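Local structure of Alpha/beta hydrolase fold-3 domain protein (Sulfolobus islandicus, 5LK6) at residues Arg61-Lys66 with Cys103-Val108; Tyr172-Tyr177 with Pro235-Thr240; Tyr177-Phe182 with Asp244-Gln249. The protein probably hydrolyses carboxylic ester or lipid substrates, as a thermostable lipase-like carboxylesterase of the alpha/beta hydrolase fold. All coordinates share one frame; numbering follows the deposited sequence.

Interaction 1: Arg61-Lys66 with Cys103-Val108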
loop_
_atom_site.group_PDB
_atom_site.type_symbol
_atom_site.label_atom_id
_atom_site.label_comp_id
_atom_site.label_asym_id
_atom_site.label_seq_id
_atom_site.Cartn_x
_atom_site.Cartn_y
_atom_site.Cartn_z
ATOM N N ARG A 61 -20.651 1.171 17.634
ATOM C CA ARG A 61 -20.811 -0.254 17.425
ATOM C C ARG A 61 -19.434 -0.930 17.580
ATOM O O ARG A 61 -18.454 -0.500 16.990
ATOM C CB ARG A 61 -21.429 -0.524 16.077
ATOM C CG ARG A 61 -21.414 -1.996 15.702
ATOM C CD ARG A 61 -22.308 -2.241 14.514
ATOM N NE ARG A 61 -23.680 -1.896 14.841
ATOM C CZ ARG A 61 -24.686 -1.881 13.973
ATOM N NH1 ARG A 61 -24.513 -2.177 12.652
ATOM N NH2 ARG A 61 -25.892 -1.539 14.429
ATOM N N VAL A 62 -19.398 -1.983 18.399
ATOM C CA VAL A 62 -18.179 -2.720 18.733
ATOM C C VAL A 62 -18.136 -4.034 17.972
ATOM O O VAL A 62 -19.059 -4.834 18.027
ATOM C CB VAL A 62 -18.086 -2.980 20.219
ATOM C CG1 VAL A 62 -16.690 -3.442 20.584
ATOM C CG2 VAL A 62 -18.456 -1.711 20.993
ATOM N N TYR A 63 -17.079 -4.205 17.198
ATOM C CA TYR A 63 -16.840 -5.449 16.467
ATOM C C TYR A 63 -15.625 -6.141 17.106
ATOM O O TYR A 63 -14.536 -5.520 17.284
ATOM C CB TYR A 63 -16.525 -5.150 15.009
ATOM C CG TYR A 63 -17.527 -4.316 14.275
ATOM C CD1 TYR A 63 -17.541 -2.915 14.389
ATOM C CD2 TYR A 63 -18.411 -4.898 13.419
ATOM C CE1 TYR A 63 -18.443 -2.136 13.654
ATOM C CE2 TYR A 63 -19.331 -4.150 12.713
ATOM C CZ TYR A 63 -19.346 -2.767 12.818
ATOM O OH TYR A 63 -20.275 -2.069 12.064
ATOM N N LEU A 64 -15.811 -7.406 17.484
ATOM C CA LEU A 64 -14.664 -8.224 17.925
ATOM C C LEU A 64 -14.323 -9.144 16.785
ATOM O O LEU A 64 -15.192 -9.502 15.991
ATOM C CB LEU A 64 -14.966 -9.046 19.160
ATOM C CG LEU A 64 -15.501 -8.411 20.451
ATOM C CD1 LEU A 64 -15.814 -9.577 21.380
ATOM C CD2 LEU A 64 -14.573 -7.409 21.155
ATOM N N PRO A 65 -13.055 -9.513 16.673
ATOM C CA PRO A 65 -12.693 -10.541 15.706
ATOM C C PRO A 65 -12.923 -11.959 16.263
ATOM O O PRO A 65 -13.264 -12.148 17.457
ATOM C CB PRO A 65 -11.220 -10.290 15.482
ATOM C CG PRO A 65 -10.748 -9.730 16.801
ATOM C CD PRO A 65 -11.906 -9.043 17.452
ATOM N N LYS A 66 -12.762 -12.936 15.369
ATOM C CA LYS A 66 -12.868 -14.359 15.702
ATOM C C LYS A 66 -11.716 -14.785 16.572
ATOM O O LYS A 66 -11.932 -15.414 17.580
ATOM C CB LYS A 66 -12.983 -15.207 14.442
ATOM C CG LYS A 66 -14.411 -15.160 13.952
ATOM C CD LYS A 66 -14.696 -16.007 12.742
ATOM C CE LYS A 66 -16.173 -16.403 12.772
ATOM N NZ LYS A 66 -16.747 -16.628 11.417
ATOM N N CYS A 103 -8.451 -7.124 15.464
ATOM C CA CYS A 103 -8.503 -6.163 16.531
ATOM C C CYS A 103 -9.955 -5.756 16.765
ATOM O O CYS A 103 -10.864 -6.099 15.975
ATOM C CB CYS A 103 -7.550 -4.981 16.238
ATOM S SG CYS A 103 -8.159 -3.780 15.042
ATOM N N VAL A 104 -10.175 -5.064 17.881
ATOM C CA VAL A 104 -11.507 -4.607 18.192
ATOM C C VAL A 104 -11.698 -3.311 17.441
ATOM O O VAL A 104 -10.871 -2.397 17.556
ATOM C CB VAL A 104 -11.687 -4.339 19.688
ATOM C CG1 VAL A 104 -13.076 -3.717 19.961
ATOM C CG2 VAL A 104 -11.498 -5.612 20.461
ATOM N N VAL A 105 -12.768 -3.233 16.666
ATOM C CA VAL A 105 -13.148 -1.964 16.028
ATOM C C VAL A 105 -14.362 -1.351 16.758
ATOM O O VAL A 105 -15.374 -2.030 16.958
ATOM C CB VAL A 105 -13.430 -2.145 14.516
ATOM C CG1 VAL A 105 -13.904 -0.828 13.896
ATOM C CG2 VAL A 105 -12.147 -2.612 13.816
ATOM N N VAL A 106 -14.224 -0.089 17.151
ATOM C CA VAL A 106 -15.300 0.719 17.699
ATOM C C VAL A 106 -15.639 1.857 16.681
ATOM O O VAL A 106 -14.969 2.893 16.630
ATOM C CB VAL A 106 -14.844 1.305 19.050
ATOM C CG1 VAL A 106 -15.945 2.114 19.741
ATOM C CG2 VAL A 106 -14.408 0.201 19.947
ATOM N N SER A 107 -16.671 1.624 15.877
ATOM C CA SER A 107 -17.237 2.569 14.914
ATOM C C SER A 107 -18.131 3.598 15.653
ATOM O O SER A 107 -19.175 3.242 16.210
ATOM C CB SER A 107 -18.044 1.761 13.904
ATOM O OG SER A 107 -18.591 2.571 12.915
ATOM N N VAL A 108 -17.697 4.859 15.705
ATOM C CA VAL A 108 -18.397 5.915 16.458
ATOM C C VAL A 108 -19.467 6.629 15.595
ATOM O O VAL A 108 -19.126 7.104 14.533
ATOM C CB VAL A 108 -17.378 6.914 16.987
ATOM C CG1 VAL A 108 -18.052 7.999 17.793
ATOM C CG2 VAL A 108 -16.324 6.212 17.873
HETATM O O HOH W 1 -19.877 0.947 11.274
#

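Interaction 2: Tyr172-Tyr177 with Pro235-Thr240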
loop_
_atom_site.group_PDB
_atom_site.type_symbol
_atom_site.label_atom_id
_atom_site.label_comp_id
_atom_site.label_asym_id
_atom_site.label_seq_id
_atom_site.Cartn_x
_atom_site.Cartn_y
_atom_site.Cartn_z
ATOM N N TYR A 172 -1.294 4.634 17.095
ATOM C CA TYR A 172 -1.253 4.766 15.646
ATOM C C TYR A 172 -2.484 5.530 15.151
ATOM O O TYR A 172 -3.560 5.457 15.746
ATOM C CB TYR A 172 -1.207 3.345 15.012
ATOM C CG TYR A 172 -0.461 3.195 13.726
ATOM C CD1 TYR A 172 0.934 2.956 13.695
ATOM C CD2 TYR A 172 -1.130 3.227 12.539
ATOM C CE1 TYR A 172 1.623 2.795 12.490
ATOM C CE2 TYR A 172 -0.453 3.080 11.332
ATOM C CZ TYR A 172 0.918 2.884 11.305
ATOM O OH TYR A 172 1.507 2.751 10.062
ATOM N N GLN A 173 -2.304 6.261 14.066
ATOM C CA GLN A 173 -3.397 6.910 13.374
ATOM C C GLN A 173 -3.381 6.510 11.906
ATOM O O GLN A 173 -2.350 6.540 11.257
ATOM C CB GLN A 173 -3.323 8.453 13.485
ATOM C CG GLN A 173 -2.020 9.052 13.000
ATOM C CD GLN A 173 -1.927 10.554 13.162
ATOM O OE1 GLN A 173 -2.872 11.268 12.918
ATOM N NE2 GLN A 173 -0.760 11.029 13.553
ATOM N N ILE A 174 -4.566 6.219 11.390
ATOM C CA ILE A 174 -4.768 5.871 10.019
ATOM C C ILE A 174 -5.692 6.873 9.377
ATOM O O ILE A 174 -6.874 6.930 9.703
ATOM C CB ILE A 174 -5.288 4.443 9.927
ATOM C CG1 ILE A 174 -4.226 3.545 10.547
ATOM C CG2 ILE A 174 -5.534 4.038 8.459
ATOM C CD1 ILE A 174 -4.559 2.099 10.501
ATOM N N LEU A 175 -5.129 7.661 8.458
ATOM C CA LEU A 175 -5.862 8.656 7.670
ATOM C C LEU A 175 -6.095 8.197 6.221
ATOM O O LEU A 175 -5.172 8.142 5.405
ATOM C CB LEU A 175 -5.103 9.936 7.695
ATOM C CG LEU A 175 -5.053 10.793 8.962
ATOM C CD1 LEU A 175 -5.333 10.085 10.274
ATOM C CD2 LEU A 175 -3.738 11.543 8.994
ATOM N N ILE A 176 -7.340 7.829 5.923
ATOM C CA ILE A 176 -7.738 7.325 4.603
ATOM C C ILE A 176 -8.342 8.472 3.813
ATOM O O ILE A 176 -9.366 9.032 4.197
ATOM C CB ILE A 176 -8.760 6.197 4.744
ATOM C CG1 ILE A 176 -8.170 5.086 5.638
ATOM C CG2 ILE A 176 -9.147 5.639 3.381
ATOM C CD1 ILE A 176 -9.180 4.181 6.326
ATOM N N TYR A 177 -7.687 8.847 2.722
ATOM C CA TYR A 177 -8.045 10.029 1.965
ATOM C C TYR A 177 -8.668 11.167 2.800
ATOM O O TYR A 177 -9.770 11.683 2.508
ATOM C CB TYR A 177 -8.859 9.690 0.710
ATOM C CG TYR A 177 -9.801 8.463 0.758
ATOM C CD1 TYR A 177 -11.051 8.560 1.330
ATOM C CD2 TYR A 177 -9.460 7.265 0.111
ATOM C CE1 TYR A 177 -11.900 7.478 1.339
ATOM C CE2 TYR A 177 -10.321 6.181 0.125
ATOM C CZ TYR A 177 -11.530 6.302 0.750
ATOM O OH TYR A 177 -12.389 5.270 0.776
ATOM N N PRO A 235 2.505 7.552 15.314
ATOM C CA PRO A 235 2.890 7.192 13.968
ATOM C C PRO A 235 1.662 6.985 13.065
ATOM O O PRO A 235 0.605 6.565 13.535
ATOM C CB PRO A 235 3.704 5.893 14.171
ATOM C CG PRO A 235 3.917 5.759 15.634
ATOM C CD PRO A 235 2.783 6.469 16.279
ATOM N N ALA A 236 1.827 7.262 11.770
ATOM C CA ALA A 236 0.704 7.383 10.837
ATOM C C ALA A 236 0.849 6.526 9.583
ATOM O O ALA A 236 1.956 6.365 9.003
ATOM C CB ALA A 236 0.556 8.823 10.406
ATOM N N LEU A 237 -0.290 5.972 9.189
ATOM C CA LEU A 237 -0.482 5.477 7.844
ATOM C C LEU A 237 -1.437 6.429 7.138
ATOM O O LEU A 237 -2.569 6.588 7.564
ATOM C CB LEU A 237 -1.082 4.082 7.845
ATOM C CG LEU A 237 -1.426 3.500 6.482
ATOM C CD1 LEU A 237 -0.213 3.424 5.564
ATOM C CD2 LEU A 237 -2.060 2.139 6.705
ATOM N N ILE A 238 -0.980 7.030 6.053
ATOM C CA ILE A 238 -1.816 7.925 5.262
ATOM C C ILE A 238 -1.998 7.312 3.874
ATOM O O ILE A 238 -1.023 6.980 3.240
ATOM C CB ILE A 238 -1.228 9.332 5.201
ATOM C CG1 ILE A 238 -1.212 9.868 6.624
ATOM C CG2 ILE A 238 -2.118 10.207 4.356
ATOM C CD1 ILE A 238 -0.507 11.207 6.805
ATOM N N ILE A 239 -3.250 7.158 3.454
ATOM C CA ILE A 239 -3.590 6.609 2.160
ATOM C C ILE A 239 -4.239 7.702 1.371
ATOM O O ILE A 239 -5.083 8.439 1.875
ATOM C CB ILE A 239 -4.586 5.452 2.277
ATOM C CG1 ILE A 239 -3.896 4.257 2.866
ATOM C CG2 ILE A 239 -5.233 5.065 0.937
ATOM C CD1 ILE A 239 -4.905 3.251 3.379
ATOM N N THR A 240 -3.915 7.736 0.080
ATOM C CA THR A 240 -4.291 8.838 -0.788
ATOM C C THR A 240 -4.731 8.196 -2.109
ATOM O O THR A 240 -4.371 7.007 -2.446
ATOM C CB THR A 240 -3.062 9.763 -0.731
ATOM O OG1 THR A 240 -3.365 11.048 -0.080
ATOM C CG2 THR A 240 -2.404 9.901 -1.934
#

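Interaction 3: Tyr177-Phe182 with Asp244-Gln249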
loop_
_atom_site.group_PDB
_atom_site.type_symbol
_atom_site.label_atom_id
_atom_site.label_comp_id
_atom_site.label_asym_id
_atom_site.label_seq_id
_atom_site.Cartn_x
_atom_site.Cartn_y
_atom_site.Cartn_z
ATOM N N TYR A 177 -7.687 8.847 2.722
ATOM C CA TYR A 177 -8.045 10.029 1.965
ATOM C C TYR A 177 -8.668 11.167 2.800
ATOM O O TYR A 177 -9.770 11.683 2.508
ATOM C CB TYR A 177 -8.859 9.690 0.710
ATOM C CG TYR A 177 -9.801 8.463 0.758
ATOM C CD1 TYR A 177 -11.051 8.560 1.330
ATOM C CD2 TYR A 177 -9.460 7.265 0.111
ATOM C CE1 TYR A 177 -11.900 7.478 1.339
ATOM C CE2 TYR A 177 -10.321 6.181 0.125
ATOM C CZ TYR A 177 -11.530 6.302 0.750
ATOM O OH TYR A 177 -12.389 5.270 0.776
ATOM N N PRO A 178 -7.917 11.620 3.788
ATOM C CA PRO A 178 -8.404 12.693 4.632
ATOM C C PRO A 178 -8.574 14.072 3.996
ATOM O O PRO A 178 -7.883 14.424 3.077
ATOM C CB PRO A 178 -7.297 12.815 5.690
ATOM C CG PRO A 178 -6.059 12.467 4.930
ATOM C CD PRO A 178 -6.526 11.292 4.085
ATOM N N ALA A 179 -9.453 14.851 4.585
ATOM C CA ALA A 179 -9.502 16.288 4.420
ATOM C C ALA A 179 -8.686 16.863 5.573
ATOM O O ALA A 179 -8.835 16.425 6.673
ATOM C CB ALA A 179 -10.958 16.770 4.446
ATOM N N VAL A 180 -7.771 17.774 5.297
ATOM C CA VAL A 180 -6.900 18.330 6.324
ATOM C C VAL A 180 -6.863 19.875 6.349
ATOM O O VAL A 180 -6.164 20.484 7.174
ATOM C CB VAL A 180 -5.465 17.779 6.160
ATOM C CG1 VAL A 180 -5.453 16.265 6.315
ATOM C CG2 VAL A 180 -4.783 18.211 4.846
ATOM N N GLY A 181 -7.558 20.515 5.418
ATOM C CA GLY A 181 -7.925 21.879 5.598
ATOM C C GLY A 181 -8.350 22.542 4.326
ATOM O O GLY A 181 -8.576 21.895 3.334
ATOM N N PHE A 182 -8.432 23.863 4.391
ATOM C CA PHE A 182 -8.941 24.700 3.329
ATOM C C PHE A 182 -7.946 24.667 2.211
ATOM O O PHE A 182 -6.798 24.874 2.457
ATOM C CB PHE A 182 -9.141 26.190 3.792
ATOM C CG PHE A 182 -9.995 27.015 2.835
ATOM C CD1 PHE A 182 -11.128 26.441 2.149
ATOM C CD2 PHE A 182 -9.691 28.349 2.589
ATOM C CE1 PHE A 182 -11.898 27.183 1.263
ATOM C CE2 PHE A 182 -10.483 29.105 1.720
ATOM C CZ PHE A 182 -11.578 28.525 1.052
ATOM N N ASP A 244 -8.209 12.382 -7.146
ATOM C CA ASP A 244 -8.966 12.828 -5.996
ATOM C C ASP A 244 -8.580 14.265 -5.690
ATOM O O ASP A 244 -7.401 14.555 -5.453
ATOM C CB ASP A 244 -8.685 11.891 -4.794
ATOM C CG ASP A 244 -9.376 12.341 -3.473
ATOM O OD1 ASP A 244 -10.109 13.389 -3.388
ATOM O OD2 ASP A 244 -9.179 11.606 -2.471
ATOM N N PRO A 245 -9.565 15.175 -5.664
ATOM C CA PRO A 245 -9.184 16.569 -5.357
ATOM C C PRO A 245 -8.455 16.740 -4.020
ATOM O O PRO A 245 -7.680 17.701 -3.863
ATOM C CB PRO A 245 -10.535 17.306 -5.302
ATOM C CG PRO A 245 -11.590 16.233 -5.160
ATOM C CD PRO A 245 -11.020 15.019 -5.827
ATOM N N LEU A 246 -8.738 15.844 -3.063
ATOM C CA LEU A 246 -8.106 15.890 -1.749
ATOM C C LEU A 246 -6.723 15.215 -1.668
ATOM O O LEU A 246 -6.112 15.120 -0.606
ATOM C CB LEU A 246 -9.034 15.321 -0.684
ATOM C CG LEU A 246 -10.366 16.031 -0.475
ATOM C CD1 LEU A 246 -11.127 15.348 0.648
ATOM C CD2 LEU A 246 -10.291 17.506 -0.177
ATOM N N ARG A 247 -6.198 14.771 -2.788
ATOM C CA ARG A 247 -4.912 14.114 -2.780
ATOM C C ARG A 247 -3.797 14.971 -2.205
ATOM O O ARG A 247 -3.056 14.522 -1.314
ATOM C CB ARG A 247 -4.526 13.715 -4.211
ATOM C CG ARG A 247 -3.301 12.834 -4.252
ATOM C CD ARG A 247 -2.961 12.597 -5.667
ATOM N NE ARG A 247 -2.404 13.808 -6.199
ATOM C CZ ARG A 247 -2.272 14.071 -7.486
ATOM N NH1 ARG A 247 -2.730 13.251 -8.422
ATOM N NH2 ARG A 247 -1.711 15.192 -7.833
ATOM N N ASP A 248 -3.609 16.151 -2.788
ATOM C CA ASP A 248 -2.395 16.891 -2.558
ATOM C C ASP A 248 -2.348 17.315 -1.124
ATOM O O ASP A 248 -1.297 17.272 -0.523
ATOM C CB ASP A 248 -2.257 18.087 -3.511
ATOM C CG ASP A 248 -1.841 17.667 -4.933
ATOM O OD1 ASP A 248 -1.589 16.476 -5.195
ATOM O OD2 ASP A 248 -1.769 18.550 -5.804
ATOM N N GLN A 249 -3.491 17.661 -0.551
ATOM C CA GLN A 249 -3.508 17.996 0.884
ATOM C C GLN A 249 -3.160 16.824 1.872
ATOM O O GLN A 249 -2.406 17.006 2.888
ATOM C CB GLN A 249 -4.822 18.726 1.252
ATOM C CG GLN A 249 -6.049 17.856 1.259
ATOM C CD GLN A 249 -7.282 18.698 1.494
ATOM O OE1 GLN A 249 -7.896 18.714 2.594
ATOM N NE2 GLN A 249 -7.644 19.435 0.463
#

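Interaction 1: Arg61-Lys66 with Cys103-Val108
Arg61 with Ser107 and Tyr63 with Val105 form antiparallel hydrogen-bonded pairs, Val62 with Val106 the non-hydrogen-bonded pair between them, and the strand axes run at 163°. This is the antiparallel part of the alpha/beta hydrolase sheet: strand 57-63 lies between strand 46-52 and strand 104-108, the latter leading into the parallel strands through 72-77. Four backbone bonds set the register; the straightest joins Tyr63 N to Val105 O at 2.8 Å, with an N-H...O angle of 175°.

On the face carrying Val62, its CG1 is anti to the backbone N (chi1 -167°), and it is this methyl that meets Val104 CG1 at 3.7 Å, the two side chains crossing at a slant. Leu64, just past the strand end, lies alongside Val104, its CD2 3.6 Å from Val104 CG2. Pro65, outside this row, rests CD against the carbonyl of Cys103, whose sulfur is in a disulfide with Cys101.

The other face belongs to Tyr63. One edge of its ring, near the ring plane, meets Val105 O and the CB of Ser107, with CE1 3.9 Å from that CB, while helix 91-101 packs on the ring. Asp91 binds the phenol OH and also pairs with Arg61, which has a further salt bridge to Asp48. A water donates to both hydroxyls, lying 3.1 Å from Tyr63 OH and 2.6 Å from Ser107 OG.

Interaction 2: Tyr172-Tyr177 with Pro235-Thr240
Leu175 and Ile238 share one first torsion, CG of the leucine (chi1 -73°) and CG1 of the isoleucine (chi1 -63°) each anti to its carbonyl carbon. This sets the two chains running alike, tips on the same side, on the face that helix 247-259 covers; Leu175 CD2, 3.8 Å from Ile238 CG1, is placed by a chi2 far from any staggered value, uncertain at this resolution. Beside them, Gln173 CG touches Ala236 CB at 3.7 Å, and its NE2 is bonded to the carbonyl of Pro234.

On the face of Ile174 and Leu237, packed by helix 285-302, the Tyr172 ring reaches the second strand. Pro235 O sits 3.5 Å above one ring face, away from the ring centre, and CE2 meets Leu237 CB at 3.7 Å.

Strands 173-176 and 236-241 are parallel neighbours in the central alpha/beta hydrolase sheet, local axes 7° apart. Five backbone bonds join them, from Gln173 N to Pro235 O at 3.0 Å as far as Tyr177 N to Ile239 O at 2.8 Å. With mostly apolar side chains on both faces, polarity is confined largely to peptide groups, which pair across the two strands, the intervening peptides of 173-176 bonding to strand 144-150 and the turn after it.

Interaction 3: Tyr177-Phe182 with Asp244-Gln249
Gln249 meets Val180 and Gly181 along nearly its whole side chain. Its CB lies 3.6 Å from Val180 CG2, and CG stays at 3.8 Å from the same methyl as the two chains run antiparallel along each other. CG occupies the crowded position between backbone N and carbonyl carbon (chi1 72°), and the extended chain beyond it carries the amide to the backbone at Val180. There OE1 accepts from Val180 N at 2.9 Å, in the amide plane and on a lone pair, with an N-H...O angle of 167°. Gly181 N adds a weak, long bond of 3.4 Å to the same oxygen, which thus accepts firmly from one N-H and weakly from the next. NE2 comes no nearer Gly181 O than 3.9 Å, too far for a hydrogen bond.

Nearer the helix start, Leu246 at the N-cap position sets CD1 4.1 Å from Ala179 CB. Asp244 OD2 lies 3.7 Å from Tyr177 CB, while OD1 takes the N-H of Leu246 from above the carboxylate plane at 2.8 Å, an Asx turn that helps fix the acid's rotation. OD2 binds His274 ND1. With Ser151 on the strand-to-helix turn, this geometry is consistent with the Ser-His-Asp catalytic triad of alpha/beta hydrolases, Asp244 standing on the acid loop after strand 236-241.

In the fold
All three contacts are largely buried, but they serve different parts of one fold. Interactions 1 and 2 belong to the same sheet, their centres 19 Å apart: the first is antiparallel, toward the edge at strand 46-52, with charged and hydroxyl groups on one face, whereas the second is parallel, lies closer to the chain's centre and is mostly apolar on both faces. Interaction 3 continues interaction 2. They share Tyr177, and the chain passes from strand 236-241 into helix 247-259. Regular strand pairing there gives way to loop packing, with a side-chain carbonyl taking over as acceptor, and Asp244 at the other end of the contact belonging to the probable active site. Interactions 1 and 3 flank the chain's centre.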